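Local coordinates for leucine rich repeat and phosphatase domain containing protein (Entamoeba histolytica, PDB 3EMU), which probably removes phosphate groups from phosphorylated substrates as a phosphatase of the dual-specificity family, at residues Val105-Met110 / Leu139-Phe144. Residues are numbered along the deposited sequence; the frame is centred on the assembly and turned at random.
Sequences VIAFLM and LQLKLF
Leu141 meets the 105-110 helix through both of its methyl groups, each with a partner of its own. CD2 lies 3.8 Å from Ala107 CB, and CD1 lies 4.0 Å from Ile106 CG2, where the two branched side chains cross at about a right angle.

One turn further along, Phe144 reaches across to Ala107 with CG anti to its own backbone N (chi1 -179°). Its atom CE2 comes within 3.3 Å of Ala107 O, which sits at the ring edge near the ring plane, so a C-H rather than the pi face is turned to the carbonyl. The same atom is 4.1 Å from Ala107 CB.

Met110, on the 105-110 segment, runs past Phe144 in the reverse direction. Its chain bends at chi3 (63°), and the terminal CE ends 3.8 Å from Phe144 CD2 and 3.5 Å from Leu141 O, the methyl approaching the ring obliquely.

Small Ala107 is touched by both Leu141 and Phe144; Ala107 CA and Leu141 CA are the nearest CA pair across the two segments, at 6.5 Å. The axes of the two short segments approach to 10.5 Å at closest and cross at -17°, running nearly parallel, so side chains bridge the gap, and all five touching residues are buried. Beyond them, Ile73 of helix 68-85 packs on both Ala107 and Phe144, while Ala120 of helix 117-127 touches Ile106 and Met110. The far side of helix 100-112 touches the edge strand 11-14 of the central sheet. The contact thus joins helices 100-112 and 135-151 within the helical layer of the alpha/beta fold expected of a dual-specificity phosphatase catalytic domain.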
# COMPACT_ATOMS: atom_id res chain seq x y z
N VAL A 105 -1.95 1.38 -0.69
CA VAL A 105 -2.89 0.44 -0.08
C VAL A 105 -4.34 0.82 -0.44
O VAL A 105 -5.18 -0.05 -0.71
CB VAL A 105 -2.69 0.31 1.48
CG1 VAL A 105 -3.85 -0.40 2.16
CG2 VAL A 105 -1.36 -0.44 1.81
N ILE A 106 -4.62 2.12 -0.46
CA ILE A 106 -5.89 2.60 -0.92
C ILE A 106 -6.19 2.18 -2.40
O ILE A 106 -7.26 1.64 -2.65
CB ILE A 106 -6.02 4.10 -0.73
CG1 ILE A 106 -6.07 4.43 0.79
CG2 ILE A 106 -7.28 4.64 -1.46
CD1 ILE A 106 -6.08 5.93 1.12
N ALA A 107 -5.28 2.47 -3.34
CA ALA A 107 -5.42 2.06 -4.72
C ALA A 107 -5.75 0.56 -4.83
O ALA A 107 -6.69 0.14 -5.56
CB ALA A 107 -4.17 2.38 -5.50
N PHE A 108 -5.00 -0.26 -4.08
CA PHE A 108 -5.23 -1.68 -4.04
C PHE A 108 -6.66 -2.09 -3.63
O PHE A 108 -7.28 -2.93 -4.28
CB PHE A 108 -4.22 -2.39 -3.16
CG PHE A 108 -4.52 -3.85 -2.99
CD1 PHE A 108 -4.28 -4.76 -4.05
CD2 PHE A 108 -5.11 -4.32 -1.82
CE1 PHE A 108 -4.61 -6.11 -3.95
CE2 PHE A 108 -5.44 -5.67 -1.70
CZ PHE A 108 -5.20 -6.56 -2.78
N LEU A 109 -7.17 -1.54 -2.53
CA LEU A 109 -8.50 -1.87 -2.05
C LEU A 109 -9.61 -1.30 -2.96
O LEU A 109 -10.67 -1.91 -3.09
CB LEU A 109 -8.70 -1.29 -0.66
CG LEU A 109 -7.85 -1.77 0.53
CD1 LEU A 109 -8.16 -0.86 1.76
CD2 LEU A 109 -8.09 -3.23 0.89
N MET A 110 -9.39 -0.11 -3.53
CA MET A 110 -10.28 0.38 -4.54
C MET A 110 -10.55 -0.77 -5.56
O MET A 110 -11.70 -1.12 -5.83
CB MET A 110 -9.72 1.64 -5.23
CG MET A 110 -9.69 2.93 -4.31
SD MET A 110 -8.76 4.32 -4.92
CE MET A 110 -9.61 4.76 -6.43
N LEU A 139 -5.16 13.31 -5.45
CA LEU A 139 -5.55 13.63 -6.79
C LEU A 139 -5.25 12.47 -7.77
O LEU A 139 -6.12 12.10 -8.58
CB LEU A 139 -4.78 14.86 -7.21
CG LEU A 139 -5.36 15.85 -8.17
CD1 LEU A 139 -6.79 16.23 -7.76
CD2 LEU A 139 -4.42 17.09 -8.17
N GLN A 140 -4.04 11.91 -7.71
CA GLN A 140 -3.70 10.72 -8.50
C GLN A 140 -4.58 9.50 -8.18
O GLN A 140 -4.82 8.65 -9.04
CB GLN A 140 -2.23 10.35 -8.33
CG GLN A 140 -1.28 11.39 -8.91
CD GLN A 140 0.22 11.01 -8.77
OE1 GLN A 140 0.66 10.00 -9.33
NE2 GLN A 140 0.99 11.86 -8.06
N LEU A 141 -5.02 9.39 -6.93
CA LEU A 141 -5.91 8.29 -6.56
C LEU A 141 -7.28 8.50 -7.22
O LEU A 141 -7.92 7.55 -7.64
CB LEU A 141 -6.03 8.16 -5.04
CG LEU A 141 -4.80 7.51 -4.35
CD1 LEU A 141 -4.98 7.55 -2.83
CD2 LEU A 141 -4.52 6.06 -4.85
N LYS A 142 -7.70 9.76 -7.30
CA LYS A 142 -8.94 10.10 -7.97
C LYS A 142 -8.86 9.82 -9.47
O LYS A 142 -9.85 9.47 -10.07
CB LYS A 142 -9.36 11.55 -7.66
CG LYS A 142 -10.00 11.64 -6.30
CD LYS A 142 -10.21 13.08 -5.88
CE LYS A 142 -10.71 13.17 -4.41
NZ LYS A 142 -10.70 14.60 -3.91
N LEU A 143 -7.69 10.01 -10.05
CA LEU A 143 -7.46 9.68 -11.44
C LEU A 143 -7.60 8.19 -11.63
O LEU A 143 -8.17 7.74 -12.60
CB LEU A 143 -6.06 10.06 -11.86
CG LEU A 143 -5.96 10.99 -13.06
CD1 LEU A 143 -6.09 12.42 -12.54
CD2 LEU A 143 -4.61 10.86 -13.78
N PHE A 144 -7.04 7.43 -10.71
CA PHE A 144 -7.22 6.00 -10.77
C PHE A 144 -8.71 5.59 -10.65
O PHE A 144 -9.14 4.68 -11.34
CB PHE A 144 -6.39 5.32 -9.67
CG PHE A 144 -6.49 3.81 -9.66
CD1 PHE A 144 -6.22 3.07 -10.81
CD2 PHE A 144 -6.81 3.13 -8.49
CE1 PHE A 144 -6.29 1.67 -10.79
CE2 PHE A 144 -6.89 1.73 -8.44
CZ PHE A 144 -6.63 1.00 -9.59